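Local coordinates for flagellar biosynthesis protein FlhA (Bacillus subtilis, PDB 3MIX) that takes part in the export of flagellar building blocks through the type III secretion system, and is represented here by its cytosolic domain, at residues I58-A63 with G67-R72; E27-D32 with V41-I46; P344-V349 with Y365-A370; A274-E279 with D359-S364; D200-K203 with L209-E212. All coordinates share one frame; numbering follows the deposited sequence.

Contact 1: I58-A63 with G67-R72; sequences IPLADA and GDLLDR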
# COMPACT_ATOMS: atom_id res chain seq x y z
N ILE A 58 -0.74 28.33 6.88
CA ILE A 58 -0.42 28.40 8.31
C ILE A 58 -1.66 28.29 9.24
O ILE A 58 -1.59 27.61 10.26
CB ILE A 58 0.45 29.65 8.66
CG1 ILE A 58 1.90 29.41 8.21
CG2 ILE A 58 0.42 29.97 10.16
CD1 ILE A 58 2.84 30.59 8.38
N PRO A 59 -2.79 28.95 8.88
CA PRO A 59 -3.97 28.85 9.76
C PRO A 59 -4.45 27.41 10.04
O PRO A 59 -4.79 27.10 11.18
CB PRO A 59 -5.05 29.63 8.99
CG PRO A 59 -4.29 30.61 8.19
CD PRO A 59 -3.04 29.88 7.76
N LEU A 60 -4.46 26.55 9.02
CA LEU A 60 -4.86 25.16 9.25
C LEU A 60 -3.81 24.35 10.01
O LEU A 60 -4.16 23.45 10.76
CB LEU A 60 -5.31 24.43 7.98
CG LEU A 60 -4.32 23.88 6.95
CD1 LEU A 60 -4.74 22.49 6.54
CD2 LEU A 60 -4.29 24.80 5.76
N ALA A 61 -2.54 24.70 9.85
CA ALA A 61 -1.45 23.99 10.50
C ALA A 61 -1.27 24.27 12.00
O ALA A 61 -0.88 23.37 12.75
CB ALA A 61 -0.13 24.21 9.76
N ASP A 62 -1.57 25.50 12.46
CA ASP A 62 -1.15 25.90 13.81
C ASP A 62 -2.00 25.44 15.02
O ASP A 62 -1.44 24.91 15.98
CB ASP A 62 -0.84 27.40 13.89
CG ASP A 62 0.45 27.69 14.63
OD1 ASP A 62 0.79 26.92 15.57
OD2 ASP A 62 1.14 28.67 14.28
N ALA A 63 -3.32 25.65 14.98
CA ALA A 63 -4.27 25.11 15.99
C ALA A 63 -4.33 25.86 17.33
O ALA A 63 -4.94 25.38 18.30
CB ALA A 63 -4.00 23.62 16.29
N GLY A 67 -7.64 25.71 13.24
CA GLY A 67 -6.85 24.97 12.26
C GLY A 67 -6.67 23.54 12.70
O GLY A 67 -6.11 23.25 13.76
N ASP A 68 -7.11 22.66 11.82
CA ASP A 68 -7.48 21.31 12.18
C ASP A 68 -6.41 20.23 11.99
O ASP A 68 -6.63 19.10 12.40
CB ASP A 68 -8.74 20.95 11.40
CG ASP A 68 -9.95 20.89 12.27
OD1 ASP A 68 -9.77 20.58 13.47
OD2 ASP A 68 -11.08 21.12 11.77
N LEU A 69 -5.27 20.59 11.41
CA LEU A 69 -4.32 19.60 10.85
C LEU A 69 -3.87 18.46 11.79
O LEU A 69 -3.99 17.29 11.42
CB LEU A 69 -3.10 20.29 10.22
CG LEU A 69 -2.22 19.40 9.32
CD1 LEU A 69 -3.02 18.82 8.15
CD2 LEU A 69 -1.02 20.19 8.82
N LEU A 70 -3.36 18.82 12.97
CA LEU A 70 -2.92 17.87 13.98
C LEU A 70 -4.00 16.86 14.36
O LEU A 70 -3.76 15.65 14.33
CB LEU A 70 -2.42 18.61 15.23
CG LEU A 70 -0.92 18.78 15.51
CD1 LEU A 70 0.01 18.24 14.42
CD2 LEU A 70 -0.56 20.24 15.86
N ASP A 71 -5.19 17.37 14.70
CA ASP A 71 -6.33 16.53 15.02
C ASP A 71 -6.73 15.72 13.80
O ASP A 71 -7.12 14.57 13.93
CB ASP A 71 -7.53 17.35 15.54
CG ASP A 71 -7.36 17.78 17.00
OD1 ASP A 71 -6.56 17.15 17.73
OD2 ASP A 71 -8.02 18.75 17.43
N ARG A 72 -6.62 16.30 12.61
CA ARG A 72 -6.94 15.54 11.40
C ARG A 72 -5.97 14.36 11.14
O ARG A 72 -6.37 13.31 10.66
CB ARG A 72 -7.06 16.44 10.18
CG ARG A 72 -8.29 17.33 10.27
CD ARG A 72 -8.53 18.19 9.02
NE ARG A 72 -9.95 18.55 8.93
CZ ARG A 72 -10.92 17.67 8.67
NH1 ARG A 72 -10.62 16.39 8.47
NH2 ARG A 72 -12.18 18.07 8.63

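Contact 2: E27-D32 with V41-I46; sequences EEAEVD and VQLLHI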
# COMPACT_ATOMS: atom_id res chain seq x y z
N GLU A 27 17.18 24.85 -3.38
CA GLU A 27 16.58 26.12 -2.98
C GLU A 27 16.54 26.27 -1.46
O GLU A 27 16.93 27.32 -0.94
CB GLU A 27 15.18 26.27 -3.57
CG GLU A 27 14.73 27.74 -3.70
CD GLU A 27 13.30 27.91 -4.18
OE1 GLU A 27 12.73 26.94 -4.74
OE2 GLU A 27 12.74 29.01 -3.99
N GLU A 28 16.09 25.23 -0.76
CA GLU A 28 16.09 25.18 0.71
C GLU A 28 17.48 25.52 1.28
O GLU A 28 17.59 26.33 2.20
CB GLU A 28 15.63 23.79 1.20
CG GLU A 28 15.31 23.66 2.70
CD GLU A 28 14.92 22.23 3.12
OE1 GLU A 28 14.45 21.44 2.27
OE2 GLU A 28 15.08 21.89 4.32
N ALA A 29 18.52 24.89 0.72
CA ALA A 29 19.90 25.17 1.12
C ALA A 29 20.30 26.61 0.80
O ALA A 29 20.88 27.29 1.64
CB ALA A 29 20.86 24.20 0.46
N GLU A 30 19.97 27.05 -0.42
CA GLU A 30 20.37 28.39 -0.86
C GLU A 30 19.54 29.51 -0.22
O GLU A 30 20.10 30.54 0.16
CB GLU A 30 20.41 28.49 -2.40
CG GLU A 30 21.03 29.78 -2.98
CD GLU A 30 22.45 30.10 -2.48
OE1 GLU A 30 23.11 29.23 -1.87
OE2 GLU A 30 22.92 31.23 -2.72
N VAL A 31 18.23 29.30 -0.09
CA VAL A 31 17.36 30.24 0.63
C VAL A 31 17.82 30.38 2.08
O VAL A 31 18.13 31.49 2.52
CB VAL A 31 15.85 29.82 0.55
CG1 VAL A 31 15.02 30.51 1.65
CG2 VAL A 31 15.27 30.14 -0.83
N ASP A 32 17.90 29.26 2.79
CA ASP A 32 18.42 29.24 4.16
C ASP A 32 19.95 29.43 4.21
O ASP A 32 20.59 29.67 3.19
CB ASP A 32 17.98 27.96 4.90
CG ASP A 32 16.49 27.93 5.19
OD1 ASP A 32 15.96 28.92 5.73
OD2 ASP A 32 15.84 26.91 4.88
N VAL A 41 23.57 18.71 7.42
CA VAL A 41 22.87 17.44 7.72
C VAL A 41 21.35 17.58 7.57
O VAL A 41 20.68 16.64 7.17
CB VAL A 41 23.11 16.91 9.15
CG1 VAL A 41 23.10 15.40 9.15
CG2 VAL A 41 24.41 17.40 9.66
N GLN A 42 20.83 18.76 7.92
CA GLN A 42 19.37 18.98 7.93
C GLN A 42 18.82 18.88 6.51
O GLN A 42 17.67 18.53 6.34
CB GLN A 42 19.00 20.33 8.59
CG GLN A 42 19.49 20.54 10.03
CD GLN A 42 19.02 19.48 11.03
OE1 GLN A 42 17.96 18.86 10.86
NE2 GLN A 42 19.80 19.28 12.08
N LEU A 43 19.64 19.14 5.50
CA LEU A 43 19.27 18.83 4.12
C LEU A 43 18.95 17.35 3.89
O LEU A 43 18.26 17.02 2.93
CB LEU A 43 20.36 19.25 3.13
CG LEU A 43 20.54 20.70 2.69
CD1 LEU A 43 21.74 20.78 1.78
CD2 LEU A 43 19.29 21.24 1.97
N LEU A 44 19.49 16.47 4.73
CA LEU A 44 19.23 15.04 4.58
C LEU A 44 17.94 14.69 5.30
O LEU A 44 17.92 14.51 6.52
CB LEU A 44 20.40 14.20 5.10
CG LEU A 44 21.80 14.62 4.67
CD1 LEU A 44 22.87 13.83 5.43
CD2 LEU A 44 21.98 14.51 3.16
N HIS A 45 16.86 14.63 4.52
CA HIS A 45 15.52 14.40 5.05
C HIS A 45 15.30 12.93 5.12
O HIS A 45 15.26 12.26 4.09
CB HIS A 45 14.46 15.01 4.13
CG HIS A 45 14.43 16.50 4.16
ND1 HIS A 45 13.46 17.22 4.83
CD2 HIS A 45 15.26 17.42 3.61
CE1 HIS A 45 13.70 18.51 4.69
NE2 HIS A 45 14.78 18.66 3.95
N ILE A 46 15.13 12.41 6.33
CA ILE A 46 14.93 10.96 6.47
C ILE A 46 13.61 10.62 7.19
O ILE A 46 13.29 9.45 7.38
CB ILE A 46 16.20 10.25 7.07
CG1 ILE A 46 16.71 10.95 8.32
CG2 ILE A 46 17.35 10.24 6.05
CD1 ILE A 46 16.32 10.26 9.57

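Contact 3: P344-V349 with Y365-A370; sequences PVRMYV and YNELEA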
# COMPACT_ATOMS: atom_id res chain seq x y z
N PRO A 344 0.11 -21.19 -8.38
CA PRO A 344 1.56 -21.13 -8.67
C PRO A 344 1.98 -20.03 -9.64
O PRO A 344 3.18 -19.76 -9.81
CB PRO A 344 1.86 -22.51 -9.28
CG PRO A 344 0.55 -22.97 -9.84
CD PRO A 344 -0.48 -22.45 -8.89
N VAL A 345 0.99 -19.39 -10.26
CA VAL A 345 1.23 -18.38 -11.30
C VAL A 345 0.93 -16.95 -10.79
O VAL A 345 1.47 -15.97 -11.30
CB VAL A 345 0.35 -18.68 -12.54
CG1 VAL A 345 0.75 -17.81 -13.71
CG2 VAL A 345 0.48 -20.15 -12.93
N ARG A 346 0.08 -16.88 -9.77
CA ARG A 346 -0.46 -15.64 -9.22
C ARG A 346 0.56 -14.54 -8.92
O ARG A 346 0.43 -13.41 -9.39
CB ARG A 346 -1.23 -15.96 -7.95
CG ARG A 346 -2.05 -14.84 -7.46
CD ARG A 346 -1.69 -14.56 -6.02
NE ARG A 346 -1.91 -13.16 -5.79
CZ ARG A 346 -0.98 -12.25 -5.53
NH1 ARG A 346 -1.38 -11.01 -5.40
NH2 ARG A 346 0.30 -12.56 -5.37
N MET A 347 1.57 -14.88 -8.12
CA MET A 347 2.63 -13.94 -7.77
C MET A 347 3.38 -13.42 -9.02
O MET A 347 3.73 -12.25 -9.09
CB MET A 347 3.57 -14.59 -6.74
CG MET A 347 5.05 -14.36 -6.97
SD MET A 347 6.10 -14.95 -5.62
CE MET A 347 5.76 -16.71 -5.63
N TYR A 348 3.56 -14.28 -10.02
CA TYR A 348 4.26 -13.86 -11.24
C TYR A 348 3.40 -12.99 -12.16
O TYR A 348 3.91 -12.05 -12.77
CB TYR A 348 4.81 -15.08 -11.98
CG TYR A 348 5.81 -15.86 -11.15
CD1 TYR A 348 7.11 -15.38 -10.96
CD2 TYR A 348 5.45 -17.06 -10.52
CE1 TYR A 348 8.04 -16.08 -10.20
CE2 TYR A 348 6.37 -17.77 -9.75
CZ TYR A 348 7.66 -17.27 -9.60
OH TYR A 348 8.57 -17.96 -8.85
N VAL A 349 2.11 -13.30 -12.26
CA VAL A 349 1.17 -12.46 -13.02
C VAL A 349 1.20 -11.04 -12.46
O VAL A 349 1.25 -10.06 -13.21
CB VAL A 349 -0.29 -13.02 -12.96
CG1 VAL A 349 -1.27 -12.08 -13.65
CG2 VAL A 349 -0.36 -14.41 -13.56
N TYR A 365 -7.41 -18.68 -6.94
CA TYR A 365 -8.66 -19.38 -6.62
C TYR A 365 -8.73 -19.76 -5.16
O TYR A 365 -9.81 -19.75 -4.57
CB TYR A 365 -8.81 -20.65 -7.48
CG TYR A 365 -8.62 -20.43 -8.96
CD1 TYR A 365 -9.44 -19.56 -9.68
CD2 TYR A 365 -7.61 -21.09 -9.65
CE1 TYR A 365 -9.27 -19.35 -11.05
CE2 TYR A 365 -7.42 -20.89 -11.02
CZ TYR A 365 -8.25 -20.01 -11.71
OH TYR A 365 -8.07 -19.81 -13.07
N ASN A 366 -7.58 -20.08 -4.57
CA ASN A 366 -7.49 -20.49 -3.17
C ASN A 366 -7.55 -19.33 -2.16
O ASN A 366 -7.37 -19.55 -0.95
CB ASN A 366 -6.21 -21.31 -2.95
CG ASN A 366 -6.31 -22.72 -3.52
OD1 ASN A 366 -5.37 -23.51 -3.37
ND2 ASN A 366 -7.43 -23.05 -4.17
N GLU A 367 -7.78 -18.12 -2.66
CA GLU A 367 -7.91 -16.94 -1.81
C GLU A 367 -9.37 -16.52 -1.76
O GLU A 367 -9.77 -15.71 -0.93
CB GLU A 367 -7.01 -15.79 -2.29
CG GLU A 367 -5.52 -16.18 -2.38
CD GLU A 367 -4.65 -15.12 -3.03
OE1 GLU A 367 -5.18 -14.23 -3.72
OE2 GLU A 367 -3.41 -15.19 -2.84
N LEU A 368 -10.16 -17.10 -2.66
CA LEU A 368 -11.61 -17.02 -2.58
C LEU A 368 -12.17 -18.23 -1.86
O LEU A 368 -11.81 -19.36 -2.17
CB LEU A 368 -12.23 -16.90 -3.97
CG LEU A 368 -11.89 -15.65 -4.77
CD1 LEU A 368 -12.53 -15.72 -6.14
CD2 LEU A 368 -12.29 -14.36 -4.05
N GLU A 369 -13.01 -17.98 -0.87
CA GLU A 369 -13.68 -19.04 -0.12
C GLU A 369 -14.51 -19.92 -1.04
O GLU A 369 -15.05 -19.45 -2.05
CB GLU A 369 -14.58 -18.43 0.96
CG GLU A 369 -13.86 -18.09 2.24
CD GLU A 369 -14.76 -17.35 3.22
OE1 GLU A 369 -15.33 -16.30 2.84
OE2 GLU A 369 -14.88 -17.82 4.37
N ALA A 370 -14.61 -21.20 -0.69
CA ALA A 370 -15.32 -22.19 -1.51
C ALA A 370 -16.76 -21.78 -1.88
O ALA A 370 -17.24 -22.12 -2.97
CB ALA A 370 -15.33 -23.55 -0.81

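Contact 4: A274-E279 with D359-S364; sequences AQFAKE and DLPVLS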
# COMPACT_ATOMS: atom_id res chain seq x y z
N ALA A 274 -14.01 -11.23 1.65
CA ALA A 274 -14.82 -10.11 2.16
C ALA A 274 -14.43 -8.78 1.53
O ALA A 274 -15.27 -7.90 1.35
CB ALA A 274 -14.75 -10.01 3.69
N GLN A 275 -13.15 -8.62 1.20
CA GLN A 275 -12.67 -7.36 0.64
C GLN A 275 -13.20 -7.09 -0.78
O GLN A 275 -13.38 -5.94 -1.18
CB GLN A 275 -11.14 -7.32 0.69
CG GLN A 275 -10.50 -6.17 -0.02
CD GLN A 275 -8.97 -6.15 0.12
OE1 GLN A 275 -8.32 -7.18 0.39
NE2 GLN A 275 -8.40 -4.97 -0.06
N PHE A 276 -13.44 -8.16 -1.53
CA PHE A 276 -13.79 -8.05 -2.93
C PHE A 276 -15.21 -8.52 -3.29
O PHE A 276 -15.82 -7.98 -4.20
CB PHE A 276 -12.76 -8.78 -3.78
CG PHE A 276 -11.42 -8.13 -3.79
CD1 PHE A 276 -11.22 -6.93 -4.47
CD2 PHE A 276 -10.34 -8.71 -3.12
CE1 PHE A 276 -9.96 -6.31 -4.47
CE2 PHE A 276 -9.08 -8.11 -3.13
CZ PHE A 276 -8.89 -6.92 -3.81
N ALA A 277 -15.71 -9.53 -2.59
CA ALA A 277 -16.99 -10.15 -2.90
C ALA A 277 -18.11 -9.56 -2.06
O ALA A 277 -17.90 -9.20 -0.89
CB ALA A 277 -16.91 -11.65 -2.70
N LYS A 278 -19.30 -9.46 -2.66
CA LYS A 278 -20.50 -9.01 -1.97
C LYS A 278 -21.32 -10.21 -1.54
O LYS A 278 -21.23 -11.28 -2.15
CB LYS A 278 -21.34 -8.12 -2.89
CG LYS A 278 -20.79 -6.72 -3.13
CD LYS A 278 -21.28 -5.73 -2.08
CE LYS A 278 -21.13 -4.29 -2.58
NZ LYS A 278 -22.11 -3.98 -3.66
N GLU A 279 -22.12 -10.03 -0.49
CA GLU A 279 -22.92 -11.12 0.07
C GLU A 279 -23.94 -11.68 -0.93
O GLU A 279 -24.71 -10.92 -1.53
CB GLU A 279 -23.61 -10.67 1.36
CG GLU A 279 -24.17 -11.82 2.22
CD GLU A 279 -23.09 -12.76 2.77
OE1 GLU A 279 -21.89 -12.41 2.70
OE2 GLU A 279 -23.45 -13.84 3.27
N ASP A 359 -2.70 -1.23 -9.42
CA ASP A 359 -3.85 -1.57 -8.58
C ASP A 359 -4.95 -2.41 -9.24
O ASP A 359 -6.14 -2.24 -8.93
CB ASP A 359 -4.41 -0.33 -7.88
CG ASP A 359 -4.60 0.85 -8.82
OD1 ASP A 359 -5.58 0.85 -9.58
OD2 ASP A 359 -3.76 1.78 -8.77
N LEU A 360 -4.56 -3.32 -10.13
CA LEU A 360 -5.45 -4.39 -10.56
C LEU A 360 -5.27 -5.58 -9.60
O LEU A 360 -4.21 -6.23 -9.59
CB LEU A 360 -5.14 -4.83 -11.99
CG LEU A 360 -6.06 -5.93 -12.55
CD1 LEU A 360 -7.43 -5.37 -12.90
CD2 LEU A 360 -5.44 -6.61 -13.76
N PRO A 361 -6.30 -5.88 -8.79
CA PRO A 361 -6.16 -7.01 -7.87
C PRO A 361 -6.03 -8.32 -8.63
O PRO A 361 -6.87 -8.65 -9.49
CB PRO A 361 -7.46 -6.98 -7.07
CG PRO A 361 -8.01 -5.60 -7.26
CD PRO A 361 -7.60 -5.22 -8.64
N VAL A 362 -4.94 -9.03 -8.35
CA VAL A 362 -4.69 -10.33 -8.94
C VAL A 362 -4.85 -11.37 -7.84
O VAL A 362 -4.05 -11.43 -6.90
CB VAL A 362 -3.29 -10.40 -9.59
CG1 VAL A 362 -3.04 -11.77 -10.23
CG2 VAL A 362 -3.15 -9.31 -10.62
N LEU A 363 -5.90 -12.16 -7.95
CA LEU A 363 -6.22 -13.15 -6.92
C LEU A 363 -5.93 -14.55 -7.40
O LEU A 363 -5.85 -14.79 -8.60
CB LEU A 363 -7.69 -13.03 -6.50
CG LEU A 363 -8.17 -11.69 -5.94
CD1 LEU A 363 -9.61 -11.84 -5.46
CD2 LEU A 363 -7.24 -11.15 -4.81
N SER A 364 -5.75 -15.47 -6.46
CA SER A 364 -5.74 -16.88 -6.79
C SER A 364 -7.05 -17.56 -6.31
O SER A 364 -7.71 -17.06 -5.39
CB SER A 364 -4.49 -17.57 -6.25
OG SER A 364 -4.70 -18.13 -4.97

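Contact 5: D200-K203 with L209-E212; sequences DHLK and LVEE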
# COMPACT_ATOMS: atom_id res chain seq x y z
N ASP A 200 5.52 -6.95 19.24
CA ASP A 200 5.47 -6.78 20.70
C ASP A 200 4.03 -6.81 21.19
O ASP A 200 3.75 -7.39 22.22
CB ASP A 200 6.15 -5.48 21.16
CG ASP A 200 7.67 -5.48 20.96
OD1 ASP A 200 8.29 -6.54 20.77
OD2 ASP A 200 8.25 -4.37 20.99
N HIS A 201 3.12 -6.17 20.46
CA HIS A 201 1.69 -6.17 20.75
C HIS A 201 1.13 -7.61 20.70
O HIS A 201 0.41 -8.03 21.59
CB HIS A 201 0.96 -5.25 19.75
CG HIS A 201 -0.50 -5.06 20.02
ND1 HIS A 201 -0.97 -4.46 21.17
CD2 HIS A 201 -1.59 -5.36 19.27
CE1 HIS A 201 -2.29 -4.41 21.13
NE2 HIS A 201 -2.69 -4.95 19.98
N LEU A 202 1.53 -8.36 19.67
CA LEU A 202 1.12 -9.75 19.52
C LEU A 202 1.67 -10.61 20.66
O LEU A 202 1.00 -11.54 21.14
CB LEU A 202 1.56 -10.31 18.16
CG LEU A 202 1.14 -11.74 17.84
CD1 LEU A 202 -0.38 -11.90 17.92
CD2 LEU A 202 1.65 -12.14 16.44
N LYS A 203 2.86 -10.25 21.10
CA LYS A 203 3.56 -11.00 22.13
C LYS A 203 2.80 -10.97 23.47
O LYS A 203 2.85 -11.93 24.22
CB LYS A 203 4.97 -10.43 22.30
CG LYS A 203 5.99 -11.39 22.86
CD LYS A 203 7.33 -10.68 23.10
CE LYS A 203 8.19 -10.67 21.85
NZ LYS A 203 9.62 -10.33 22.15
N LEU A 209 3.42 -18.29 20.36
CA LEU A 209 3.32 -18.19 18.93
C LEU A 209 4.45 -17.30 18.36
O LEU A 209 5.12 -17.66 17.39
CB LEU A 209 1.93 -17.64 18.56
CG LEU A 209 1.74 -17.29 17.08
CD1 LEU A 209 1.89 -18.54 16.21
CD2 LEU A 209 0.40 -16.58 16.84
N VAL A 210 4.65 -16.13 18.97
CA VAL A 210 5.68 -15.22 18.51
C VAL A 210 7.07 -15.86 18.60
O VAL A 210 7.88 -15.75 17.67
CB VAL A 210 5.62 -13.89 19.32
CG1 VAL A 210 6.88 -13.04 19.09
CG2 VAL A 210 4.37 -13.09 18.91
N GLU A 211 7.34 -16.53 19.72
CA GLU A 211 8.64 -17.11 20.00
C GLU A 211 8.94 -18.23 19.04
O GLU A 211 10.10 -18.50 18.74
CB GLU A 211 8.67 -17.65 21.43
CG GLU A 211 9.94 -17.33 22.19
CD GLU A 211 11.11 -18.23 21.81
OE1 GLU A 211 10.89 -19.43 21.52
OE2 GLU A 211 12.26 -17.72 21.82
N GLU A 212 7.89 -18.89 18.55
CA GLU A 212 8.05 -19.95 17.56
C GLU A 212 8.48 -19.35 16.23
O GLU A 212 9.12 -20.02 15.41
CB GLU A 212 6.73 -20.70 17.36
CG GLU A 212 6.92 -22.14 16.88
CD GLU A 212 5.61 -22.81 16.44
OE1 GLU A 212 4.53 -22.29 16.82
OE2 GLU A 212 5.68 -23.83 15.73

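Contact 1: I58-A63 with G67-R72
The flat groups that meet here are peptide groups, and the carbonyl of Leu60 is central: the amide of Leu69 approaches it 25° out of the carbonyl plane and makes a nearly straight hydrogen bond, Leu69 N to Leu60 O at 3.1 Å. Asp68 N is about as near that oxygen, but its angle is too poor for a bond. The preceding carbonyl takes a weaker partner, with Gly67 CA directing a hydrogen at Pro59 O over 3.2 Å. A CB on Gly67 would run into Pro59 O and Leu60 O, and with phi and psi as they are it would also press on the carbonyl oxygen of the residue before, which leaves room for glycine alone. Ala63, the first residue beyond helix 58-62, has a positive phi of 78° and sets its CB 3.3 Å from Gly67 O. These contacts lie where the chain, after three intervening residues, returns to the end of that helix. Leu69 extends the contact with apolar atoms: with CG anti to the backbone N (chi1 -166°), its CD2 lies 4.2 Å from Ala61 CB, and its CD1 meets Leu60 CD1 at 4.4 Å. Phe51 touches Leu69 and Phe53 touches Ala61, both from strand 49-53, while Val174 of helix 170-189 touches Leu60. Helix 69-84 belongs to the beta-alpha-beta crossover from strand 49-53 to strand 92-95, its parallel neighbour in the mixed sheet.

Contact 2: E27-D32 with V41-I46
Glu28 and His45 reach for each other from opposite directions and meet in a His-carboxylate hydrogen bond, which joins helix 24-31 to the loop leading into strand 49-53. The Glu28 chain is extended, its CG anti to the backbone N (chi1 -168°), and this carries the carboxylate straight to the edge of the imidazole. Carboxylate and ring planes stand 70° apart. The N-H of His45 NE2 is shared between Glu28 OE1 and OE2, each 3.3 Å away. Neither bond is straight, and the one to OE1, at 135°, is weak; OE2 lies close to the ring plane and accepts with its syn lone pair. On the other ring nitrogen, ND1 is hydrogen-bonded to Glu50 of strand 49-53, so the ring is held between two carboxylates, a setting that would probably favour its protonated form. An alanine in place of Glu28 removes the carboxylate, which would probably leave His45 NE2 without its mate and the ring held, of these two acids, by Glu50 alone. Beside this polar pair the helix also packs through Ala29: its methyl sits against both branches of Leu43, with Ala29 CB 3.7 Å from Leu43 CD2 and 3.8 Å from Leu43 CD1.

Contact 3: P344-V349 with Y365-A370
Charge is what joins Arg346 to Glu367, and no hydrogen bond forms between them. The salt bridge is long, with Arg346 NE 3.9 Å from Glu367 OE2. That oxygen sits off the plane of the guanidinium, where none of its N-H bonds is aimed, so the attraction is electrostatic. The side chains cross at about a right angle, with guanidinium and carboxylate planes 43° apart.

By van der Waals contact the closest approach belongs to a carbon: Arg346 CD rests 3.7 Å from Glu367 OE2. A bend at chi2 (-126°) turns the arginine so that its CD and NE face the carboxylate, while the glutamate comes in extended from the loop after strand 362-364.

The hydrogen bonds and closer ion pairs lie outside the pair. Arg346 bonds Val362 O through NE and forms salt bridges to Glu233 and Glu262 through NH1 and NH2; Glu367 OE1 takes the Ser364 amide and a salt bridge from Arg265.

A leucine in place of Arg346 keeps an apolar stem but drops the guanidinium, which would probably leave the carboxylates of Glu233 and Glu262 without this cation and Val362 O without its donor. Arg346 and Glu367 are both buried, and each is fixed by its other partners. Their mutual attraction probably adds to a charge network in which two arginines lie close together among three glutamates, tying helix 343-353 to the loop beyond its beta-alpha-beta crossover.

Contact 4: A274-E279 with D359-S364
Phe276, at the end of helix 269-276, carries its ring into a notch formed by Pro361 and Leu363. With CG anti to the carbonyl carbon (chi1 -69°), CB lifts the ring out from the helix end toward the strand. Along the CD2-CE2 side of the ring, Phe276 CD2 lies 4.0 Å from Leu363 CD1, and the next atom, CE2, meets the other branch at Leu363 CD2, 3.9 Å away. Along the CE1-CZ side, Phe276 CE1 comes within 3.5 Å of Pro361 CG, the closest approach here. At the tip, Phe276 CZ rests 3.6 Å from Pro361 CB, so Pro361 CB and CG both lie against this part of the ring. Both partners cross the phenylalanine side chain at a slant. One face is overlaid near its rim by the neighbouring side chain, with Gln275 CG 3.9 Å above the plane. Ile338, which touches both Phe276 and Leu363, adds to the apolar surroundings. Leu363, and Pro361 just ahead of the strand, point toward Phe276, whereas Val362 between them turns to Val349 and Lys350. This is the alternation of a beta strand, here in the parallel pair 339-341 and 362-364 of a beta-alpha-beta unit, with helix 343-353 covering one side and the Phe276 ring meeting the other.

Contact 5: D200-K203 with L209-E212
Helices 192-205 and 207-213 follow one another with a single residue between them, and the chain turns sharply enough to bring Lys203 CA within 6.0 Å of Val210 CA. Val210 fills the angle with both its methyl groups, each meeting a different residue. CG2, which is anti to the carbonyl carbon, presses on Leu202: Val210 CG2 lies 3.7 Å from Leu202 CG and 3.8 Å from Leu202 CD2. The two side chains run antiparallel, alongside one another, so the valine methyl lodges beside the leucine branch, also touching Leu202 CB at 4.0 Å. The second methyl, anti to the backbone N (chi1 167°), meets the aliphatic part of a lysine, with Val210 CG1 3.9 Å from Lys203 CE. Lys203 is bent at chi3 and passes Val210 at about a right angle, so that CE alone of its side-chain carbons reaches the valine side chain within 4.2 Å. No hydrogen bond joins the two segments, and the contact between them is one of side-chain packing. Phe244 of helix 240-250 touches Leu202 and Leu209, adding a third helix. The arrangement is that of a tight turn between two successive helices, its inside packed by Val210 against Leu202, within the helical middle of the cytosolic domain.

How the contacts relate
Along the chain, contact 2 closes first, followed by contact 1 and then contact 5, whereas contacts 4 and 3 interleave, 4 opening at 274 and 3 closing at 370. Contacts 1 and 2, with centres about 24 Å apart, are both flanked by strand 49-53 of the mixed sheet. Contact 5, in the helices between, has its centre about 38 Å from that of contact 1 and 29 Å from that of contact 4. Contacts 3 and 4, only 11 Å apart between centres, share the 339-341/362-364 region and pack together through Val349 CG1 and Val362 CG1, 3.9 Å apart. Contacts 1, 2 and 5 join near neighbours in sequence, contact 3 spans a crossover, and contact 4 brings together segments 79 residues apart.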